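PDB 1TJO: DNA protection during starvation protein, which probably protects DNA from oxidative damage by oxidising iron(II) with hydrogen peroxide and storing it as an iron(III) mineral inside a hollow shell of twelve subunits. Local coordinates for residues 26-30 with 139-145; 30-35 with 85-91; 47-51 with 107-111. One frame throughout, in Å; residues are numbered along the deposited sequence.

Contact 1 (26-30 with 139-145); sequences RAEQC and LAENLGD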
loop_
_atom_site.group_PDB
_atom_site.type_symbol
_atom_site.label_atom_id
_atom_site.label_comp_id
_atom_site.label_asym_id
_atom_site.label_seq_id
_atom_site.Cartn_x
_atom_site.Cartn_y
_atom_site.Cartn_z
ATOM N N ARG A 26 -9.098 -39.645 19.821
ATOM C CA ARG A 26 -8.188 -39.182 18.770
ATOM C C ARG A 26 -7.597 -37.838 19.162
ATOM O O ARG A 26 -6.394 -37.639 19.116
ATOM C CB ARG A 26 -8.982 -39.027 17.446
ATOM C CG ARG A 26 -8.224 -39.278 16.178
ATOM C CD ARG A 26 -8.999 -40.149 15.148
ATOM N NE ARG A 26 -10.293 -39.577 14.779
ATOM C CZ ARG A 26 -10.617 -38.987 13.617
ATOM N NH1 ARG A 26 -9.749 -38.835 12.621
ATOM N NH2 ARG A 26 -11.861 -38.537 13.457
ATOM N N ALA A 27 -8.473 -36.931 19.584
ATOM C CA ALA A 27 -8.083 -35.558 19.928
ATOM C C ALA A 27 -7.078 -35.537 21.060
ATOM O O ALA A 27 -6.117 -34.771 21.042
ATOM C CB ALA A 27 -9.303 -34.741 20.317
ATOM N N GLU A 28 -7.269 -36.408 22.044
ATOM C CA GLU A 28 -6.353 -36.454 23.192
ATOM C C GLU A 28 -4.907 -36.773 22.798
ATOM O O GLU A 28 -3.960 -36.186 23.343
ATOM C CB GLU A 28 -6.870 -37.452 24.228
ATOM C CG GLU A 28 -6.149 -37.353 25.556
ATOM C CD GLU A 28 -6.654 -38.376 26.543
ATOM O OE1 GLU A 28 -7.738 -38.966 26.295
ATOM O OE2 GLU A 28 -5.948 -38.589 27.554
ATOM N N GLN A 29 -4.719 -37.672 21.830
ATOM C CA GLN A 29 -3.368 -38.008 21.358
ATOM C C GLN A 29 -2.697 -36.828 20.680
ATOM O O GLN A 29 -1.544 -36.531 20.940
ATOM C CB GLN A 29 -3.410 -39.180 20.384
ATOM C CG GLN A 29 -3.770 -40.464 21.066
ATOM C CD GLN A 29 -3.960 -41.617 20.084
ATOM O OE1 GLN A 29 -2.986 -42.154 19.559
ATOM N NE2 GLN A 29 -5.208 -41.983 19.825
ATOM N N CYS A 30 -3.463 -36.142 19.848
ATOM C CA CYS A 30 -2.982 -34.942 19.184
ATOM C C CYS A 30 -2.697 -33.839 20.200
ATOM O O CYS A 30 -1.698 -33.190 20.102
ATOM C CB CYS A 30 -3.982 -34.468 18.142
ATOM S SG CYS A 30 -3.869 -35.411 16.571
ATOM N N LEU A 139 2.168 -38.620 13.635
ATOM C CA LEU A 139 1.107 -38.981 14.558
ATOM C C LEU A 139 -0.220 -38.451 14.048
ATOM O O LEU A 139 -1.205 -39.172 13.995
ATOM C CB LEU A 139 1.404 -38.441 15.965
ATOM C CG LEU A 139 0.269 -38.522 16.981
ATOM C CD1 LEU A 139 0.047 -39.980 17.317
ATOM C CD2 LEU A 139 0.595 -37.751 18.197
ATOM N N ALA A 140 -0.249 -37.164 13.684
ATOM C CA ALA A 140 -1.485 -36.554 13.214
ATOM C C ALA A 140 -1.960 -37.208 11.927
ATOM O O ALA A 140 -3.149 -37.501 11.795
ATOM C CB ALA A 140 -1.305 -35.017 13.057
ATOM N N GLU A 141 -1.065 -37.484 10.990
ATOM C CA GLU A 141 -1.533 -38.039 9.719
ATOM C C GLU A 141 -2.058 -39.480 9.939
ATOM O O GLU A 141 -3.097 -39.873 9.380
ATOM C CB GLU A 141 -0.486 -37.898 8.612
ATOM C CG GLU A 141 -0.508 -36.487 8.019
ATOM C CD GLU A 141 -0.644 -36.368 6.479
ATOM O OE1 GLU A 141 -0.001 -37.227 5.821
ATOM O OE2 GLU A 141 -1.338 -35.382 5.933
ATOM N N ASN A 142 -1.422 -40.203 10.847
ATOM C CA ASN A 142 -1.832 -41.574 11.161
ATOM C C ASN A 142 -3.194 -41.639 11.820
ATOM O O ASN A 142 -3.925 -42.611 11.615
ATOM C CB ASN A 142 -0.795 -42.255 12.067
ATOM C CG ASN A 142 0.460 -42.657 11.319
ATOM O OD1 ASN A 142 1.510 -42.908 11.936
ATOM N ND2 ASN A 142 0.375 -42.714 9.990
ATOM N N LEU A 143 -3.541 -40.615 12.602
ATOM C CA LEU A 143 -4.877 -40.482 13.177
ATOM C C LEU A 143 -5.910 -39.880 12.199
ATOM O O LEU A 143 -7.057 -39.775 12.564
ATOM C CB LEU A 143 -4.845 -39.633 14.449
ATOM C CG LEU A 143 -3.989 -40.159 15.610
ATOM C CD1 LEU A 143 -3.818 -39.115 16.668
ATOM C CD2 LEU A 143 -4.583 -41.420 16.203
ATOM N N GLY A 144 -5.507 -39.453 11.002
ATOM C CA GLY A 144 -6.442 -38.898 10.028
ATOM C C GLY A 144 -6.743 -37.426 10.247
ATOM O O GLY A 144 -7.676 -36.853 9.652
ATOM N N ASP A 145 -5.920 -36.797 11.079
ATOM C CA ASP A 145 -6.080 -35.369 11.384
ATOM C C ASP A 145 -5.138 -34.609 10.463
ATOM O O ASP A 145 -4.067 -34.091 10.865
ATOM C CB ASP A 145 -5.805 -35.070 12.852
ATOM C CG ASP A 145 -6.112 -33.626 13.209
ATOM O OD1 ASP A 145 -5.970 -33.289 14.404
ATOM O OD2 ASP A 145 -6.486 -32.788 12.321
#

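Contact 2 (30-35 with 85-91); sequences CVDALN and VQALGGV. With MG (magnesium ion), chain Q.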
loop_
_atom_site.group_PDB
_atom_site.type_symbol
_atom_site.label_atom_id
_atom_site.label_comp_id
_atom_site.label_asym_id
_atom_site.label_seq_id
_atom_site.Cartn_x
_atom_site.Cartn_y
_atom_site.Cartn_z
ATOM N N CYS A 30 -3.463 -36.142 19.848
ATOM C CA CYS A 30 -2.982 -34.942 19.184
ATOM C C CYS A 30 -2.697 -33.839 20.200
ATOM O O CYS A 30 -1.698 -33.190 20.102
ATOM C CB CYS A 30 -3.982 -34.468 18.142
ATOM S SG CYS A 30 -3.869 -35.411 16.571
ATOM N N VAL A 31 -3.586 -33.610 21.165
ATOM C CA VAL A 31 -3.410 -32.527 22.124
ATOM C C VAL A 31 -2.187 -32.755 22.983
ATOM O O VAL A 31 -1.467 -31.843 23.271
ATOM C CB VAL A 31 -4.662 -32.330 22.976
ATOM C CG1 VAL A 31 -4.379 -31.532 24.252
ATOM C CG2 VAL A 31 -5.733 -31.707 22.163
ATOM N N ASP A 32 -1.947 -33.993 23.401
ATOM C CA ASP A 32 -0.754 -34.310 24.181
ATOM C C ASP A 32 0.503 -33.868 23.455
ATOM O O ASP A 32 1.424 -33.252 24.059
ATOM C CB ASP A 32 -0.675 -35.819 24.478
ATOM C CG ASP A 32 -1.746 -36.299 25.464
ATOM O OD1 ASP A 32 -2.499 -35.469 26.037
ATOM O OD2 ASP A 32 -1.884 -37.521 25.722
ATOM N N ALA A 33 0.504 -34.090 22.147
ATOM C CA ALA A 33 1.655 -33.752 21.325
ATOM C C ALA A 33 1.766 -32.242 21.138
ATOM O O ALA A 33 2.831 -31.673 21.346
ATOM C CB ALA A 33 1.559 -34.418 20.014
ATOM N N LEU A 34 0.664 -31.604 20.757
ATOM C CA LEU A 34 0.669 -30.177 20.493
ATOM C C LEU A 34 1.040 -29.371 21.766
ATOM O O LEU A 34 1.763 -28.382 21.686
ATOM C CB LEU A 34 -0.695 -29.736 19.966
ATOM C CG LEU A 34 -1.089 -30.285 18.582
ATOM C CD1 LEU A 34 -2.527 -30.034 18.339
ATOM C CD2 LEU A 34 -0.257 -29.640 17.521
ATOM N N ASN A 35 0.507 -29.744 22.912
ATOM C CA ASN A 35 0.796 -29.019 24.165
ATOM C C ASN A 35 2.265 -29.113 24.543
ATOM O O ASN A 35 2.886 -28.152 25.049
ATOM C CB ASN A 35 -0.096 -29.521 25.320
ATOM C CG ASN A 35 -1.094 -28.473 25.779
ATOM O OD1 ASN A 35 -0.942 -27.280 25.438
ATOM N ND2 ASN A 35 -2.100 -28.889 26.544
ATOM N N VAL A 85 -4.887 -26.891 19.962
ATOM C CA VAL A 85 -5.236 -27.583 21.203
ATOM C C VAL A 85 -6.641 -27.235 21.632
ATOM O O VAL A 85 -7.431 -28.123 21.913
ATOM C CB VAL A 85 -4.304 -27.217 22.333
ATOM C CG1 VAL A 85 -4.782 -27.716 23.710
ATOM C CG2 VAL A 85 -2.917 -27.830 22.031
ATOM N N GLN A 86 -6.943 -25.948 21.643
ATOM C CA GLN A 86 -8.269 -25.498 22.034
ATOM C C GLN A 86 -9.376 -25.980 21.071
ATOM O O GLN A 86 -10.402 -26.456 21.539
ATOM C CB GLN A 86 -8.267 -23.988 22.181
ATOM C CG GLN A 86 -9.194 -23.490 23.212
ATOM C CD GLN A 86 -10.545 -23.437 22.651
ATOM O OE1 GLN A 86 -11.556 -23.645 23.332
ATOM N NE2 GLN A 86 -10.593 -23.214 21.376
ATOM N N ALA A 87 -9.108 -25.975 19.770
ATOM C CA ALA A 87 -10.068 -26.421 18.773
ATOM C C ALA A 87 -10.403 -27.883 18.932
ATOM O O ALA A 87 -11.543 -28.275 18.662
ATOM C CB ALA A 87 -9.618 -26.150 17.379
ATOM N N LEU A 88 -9.425 -28.664 19.388
ATOM C CA LEU A 88 -9.606 -30.094 19.602
ATOM C C LEU A 88 -10.169 -30.412 20.992
ATOM O O LEU A 88 -10.268 -31.580 21.365
ATOM C CB LEU A 88 -8.306 -30.823 19.369
ATOM C CG LEU A 88 -7.771 -30.815 17.934
ATOM C CD1 LEU A 88 -6.473 -31.489 17.897
ATOM C CD2 LEU A 88 -8.723 -31.455 16.959
ATOM N N GLY A 89 -10.533 -29.376 21.743
ATOM C CA GLY A 89 -11.214 -29.526 23.021
ATOM C C GLY A 89 -10.308 -29.701 24.232
ATOM O O GLY A 89 -10.749 -30.193 25.265
ATOM N N GLY A 90 -9.032 -29.348 24.087
ATOM C CA GLY A 90 -8.096 -29.340 25.161
ATOM C C GLY A 90 -7.850 -27.966 25.753
ATOM O O GLY A 90 -8.413 -26.950 25.278
ATOM N N VAL A 91 -6.964 -27.930 26.747
ATOM C CA VAL A 91 -6.566 -26.700 27.404
ATOM C C VAL A 91 -5.092 -26.395 27.160
ATOM O O VAL A 91 -4.210 -27.070 27.652
ATOM C CB VAL A 91 -6.830 -26.810 28.944
ATOM C CG1 VAL A 91 -6.386 -25.578 29.662
ATOM C CG2 VAL A 91 -8.276 -27.052 29.209
HETATM MG MG MG Q . -13.734 -24.492 22.719
HETATM O O HOH W 1 -13.087 -25.526 20.997
HETATM O O HOH W 2 -13.605 -25.970 24.267
HETATM O O HOH W 3 -15.659 -25.195 22.306
#

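Contact 3 (47-51 with 107-111); sequences QLKKH and VEDED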
loop_
_atom_site.group_PDB
_atom_site.type_symbol
_atom_site.label_atom_id
_atom_site.label_comp_id
_atom_site.label_asym_id
_atom_site.label_seq_id
_atom_site.Cartn_x
_atom_site.Cartn_y
_atom_site.Cartn_z
ATOM N N GLN A 47 13.656 -17.234 24.859
ATOM C CA GLN A 47 15.117 -17.226 24.777
ATOM C C GLN A 47 15.623 -16.470 23.543
ATOM O O GLN A 47 16.636 -15.780 23.606
ATOM C CB GLN A 47 15.655 -18.626 24.750
ATOM C CG GLN A 47 17.161 -18.651 24.955
ATOM C CD GLN A 47 17.670 -19.946 25.582
ATOM O OE1 GLN A 47 17.446 -20.190 26.768
ATOM N NE2 GLN A 47 18.343 -20.777 24.784
ATOM N N LEU A 48 14.849 -16.526 22.464
ATOM C CA LEU A 48 15.152 -15.730 21.273
ATOM C C LEU A 48 15.013 -14.253 21.624
ATOM O O LEU A 48 15.838 -13.429 21.225
ATOM C CB LEU A 48 14.224 -16.100 20.118
ATOM C CG LEU A 48 14.453 -17.461 19.497
ATOM C CD1 LEU A 48 13.388 -17.800 18.508
ATOM C CD2 LEU A 48 15.803 -17.591 18.807
ATOM N N LYS A 49 13.952 -13.926 22.356
ATOM C CA LYS A 49 13.778 -12.548 22.837
ATOM C C LYS A 49 14.950 -12.107 23.670
ATOM O O LYS A 49 15.494 -11.068 23.429
ATOM C CB LYS A 49 12.483 -12.382 23.636
ATOM C CG LYS A 49 11.185 -12.382 22.810
ATOM C CD LYS A 49 11.200 -11.361 21.745
ATOM C CE LYS A 49 10.949 -10.007 22.209
ATOM N NZ LYS A 49 9.982 -9.275 21.226
ATOM N N LYS A 50 15.387 -12.932 24.623
ATOM C CA LYS A 50 16.557 -12.619 25.423
ATOM C C LYS A 50 17.760 -12.298 24.549
ATOM O O LYS A 50 18.460 -11.322 24.759
ATOM C CB LYS A 50 16.919 -13.822 26.272
ATOM C CG LYS A 50 18.151 -13.606 27.089
ATOM C CD LYS A 50 18.403 -14.838 27.937
ATOM C CE LYS A 50 19.620 -14.631 28.790
ATOM N NZ LYS A 50 20.049 -15.839 29.582
ATOM N N HIS A 51 18.045 -13.170 23.611
ATOM C CA HIS A 51 19.208 -12.985 22.749
ATOM C C HIS A 51 19.104 -11.759 21.840
ATOM O O HIS A 51 20.120 -11.075 21.648
ATOM C CB HIS A 51 19.499 -14.272 22.000
ATOM C CG HIS A 51 19.838 -15.402 22.923
ATOM N ND1 HIS A 51 19.788 -16.724 22.546
ATOM C CD2 HIS A 51 20.227 -15.392 24.222
ATOM C CE1 HIS A 51 20.128 -17.479 23.584
ATOM N NE2 HIS A 51 20.400 -16.695 24.609
ATOM N N VAL A 107 16.839 -24.529 29.042
ATOM C CA VAL A 107 16.740 -23.087 29.102
ATOM C C VAL A 107 18.012 -22.508 29.703
ATOM O O VAL A 107 18.537 -23.058 30.676
ATOM C CB VAL A 107 15.505 -22.663 29.951
ATOM C CG1 VAL A 107 14.287 -23.493 29.607
ATOM C CG2 VAL A 107 15.756 -22.791 31.402
ATOM N N GLU A 108 18.532 -21.426 29.151
ATOM C CA GLU A 108 19.646 -20.719 29.769
ATOM C C GLU A 108 19.258 -20.192 31.118
ATOM O O GLU A 108 18.134 -19.760 31.309
ATOM C CB GLU A 108 20.064 -19.472 28.969
ATOM C CG GLU A 108 20.929 -19.779 27.808
ATOM C CD GLU A 108 21.393 -18.578 27.015
ATOM O OE1 GLU A 108 22.092 -18.829 26.024
ATOM O OE2 GLU A 108 21.115 -17.405 27.384
ATOM N N ASP A 109 20.230 -20.106 32.013
ATOM C CA ASP A 109 20.017 -19.372 33.249
ATOM C C ASP A 109 20.012 -17.863 32.933
ATOM O O ASP A 109 20.168 -17.474 31.784
ATOM C CB ASP A 109 21.005 -19.781 34.344
ATOM C CG ASP A 109 22.424 -19.333 34.120
ATOM O OD1 ASP A 109 23.279 -19.856 34.880
ATOM O OD2 ASP A 109 22.811 -18.461 33.343
ATOM N N GLU A 110 19.827 -17.027 33.933
ATOM C CA GLU A 110 19.545 -15.599 33.673
ATOM C C GLU A 110 20.753 -14.727 33.394
ATOM O O GLU A 110 20.606 -13.509 33.106
ATOM C CB GLU A 110 18.707 -15.015 34.826
ATOM C CG GLU A 110 17.294 -15.563 34.821
ATOM C CD GLU A 110 16.518 -15.098 33.599
ATOM O OE1 GLU A 110 16.055 -15.973 32.831
ATOM O OE2 GLU A 110 16.373 -13.876 33.431
ATOM N N ASP A 111 21.950 -15.290 33.460
ATOM C CA ASP A 111 23.107 -14.518 33.065
ATOM C C ASP A 111 23.119 -14.443 31.545
ATOM O O ASP A 111 22.398 -15.194 30.872
ATOM C CB ASP A 111 24.393 -15.127 33.577
ATOM C CG ASP A 111 24.510 -15.054 35.095
ATOM O OD1 ASP A 111 23.807 -14.241 35.744
ATOM O OD2 ASP A 111 25.331 -15.760 35.699
HETATM O O HOH W 4 17.338 -17.024 30.504
#

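Contact 1 (26-30 with 139-145)
The Schellman motif that closes helix 115-142 is gripped from helix 24-54 by an arginine: R26 NH1 donates to L143 O at 2.9 Å. The bond is nearly straight, 169° at the hydrogen. The oxygen sits at the guanidinium edge, in its plane, and the donor in turn lies in the carbonyl plane. R26 reaches this point along a chain bent at chi2 and chi3, its CG passing L143 CB at 3.8 Å as the two side chains run antiparallel alongside one another. R26 NE also forms a salt bridge with D23, which is likely to restrict rotation of the guanidinium.

The motif itself is defined by the positive phi of G144 (83°) and by two bonds into the last helical turn, G144 N to E141 O and D145 N to A140 O. A cation at this C-terminal end would probably also suit the helix dipole.

Next to the polar bond, with CG turned beside its backbone N (chi1 -61°), L143 fits CD1 between C30 SG and Q29 CB, 3.7 Å from each, while CD2 lies 3.7 Å from Q29 NE2. L139 CD2 lies 3.7 Å from Q29 O at the margin of the contact. C30 SG also approaches D145 OD1, at 3.7 Å. D145 stands at the N-cap of helix 146-169; its OD1 bonds the T148 hydroxyl and its OD2 forms a salt bridge with R84.

Contact 2 (30-35 with 85-91)
The side-chain amide of N35 meets V91 O in its own plane: ND2 donates to V91 O at 3.0 Å, with an angle of 174° at the hydrogen. At the carbonyl end the donor stands well above the C=O plane. N35 OD1 accepts from the backbone N of H93, and the buried amide thus has both ends engaged. An alanine here would remove both bonds and is likely to leave V91 O without its donor and the chain after G90 freer to shift.

Beside the amide, V85 lies perpendicular to V31, CG1 to CG1 at 3.9 Å. Its CG2, placed beside the backbone N by a chi1 of 169°, touches L34 CB at 3.6 Å. L88 CB packs on V31 CG2 at 3.9 Å, and L88 CD1 meets C30 CB at 3.9 Å. A beta carbon on G90 would lie only 2.9 Å from V31 CG1, which probably favours glycine.

V85 and Q86 are both involved in iron translocation. Q86 turns away from this core to bind magnesium through OE1 at 2.4 Å, together with three waters, E56 of one neighbouring subunit and H168 of another. The contact joins helix 24-54 to the Schellman-capped end of helix 60-87, while L34 also packs on helix 146-169.

Contact 3 (47-51 with 107-111)
Bonds to the E108 carboxylate form the first group, its OE2 taking two donors from helix 24-54, one in a salt bridge and one in a hydrogen bond. K50 NZ forms the salt bridge with E108 OE2 at 2.9 Å, using the anti lone pair of that oxygen. H51 NE2 donates to the same OE2 at 3.0 Å along an almost straight path (173°). Here the oxygen lies at the histidine edge, in the ring plane, yet the nitrogen stands above the carboxylate plane, so the two flat groups are turned well out of coplanarity. E108 OE1 accepts from N121, which probably helps fix the carboxylate's rotation, and H51 ND1 bonds D122. Placed between two carboxylates, the imidazole is probably biased toward its protonated form.

Within the ferritin-like bundle this arrangement ties helix 24-54 to the irregular loop that leads from helix 96-102 into helix 115-142. The helical segment immediately precedes H52, a ligand of the iron site shared between subunits.

Bonds to the loop backbone form a second group. Q47 OE1 receives E108 N at 2.9 Å with an angle of 172°, while Q47 NE2 bonds D122, the residue that also holds H51. K50 is fully extended, with CG opposite the backbone N (chi1 178°), and its ammonium enters the curve of the loop: NZ donates to D111 O at 2.8 Å, and D109 O lies 2.7 Å from NZ. An Asx turn, D111 N to D109 OD2 at 3.3 Å, shapes the curve, and D109 OD2 also bonds Y113 OH.

Solvent supplies the third kind. One water accepts from K50 NZ at 3.1 Å and lies within bonding range of E108 O and E110 OE1. E110 bonds backbone nitrogens of A94 and S95 of a neighbouring subunit, and D111 OD1 bonds A11 N of that subunit.

Helix 24-54 runs through all three contacts. Contacts 1 and 2 adjoin, with centres about 10 Å apart: they share C30, and A27 CB of the first packs on L88 O of the second at 3.5 Å. Contact 3 lies across the chain's centre, its own centre about 33 Å from that of contact 1 and about 27 Å from that of contact 2. Along the sequence contacts 2 and 3 both nest inside the loop closed by contact 1, while their own segments alternate. Both approach iron, the side chains of V85 and K50 lying about 12 and 11 Å from a bound iron ion respectively, and both touch the same neighbouring subunit.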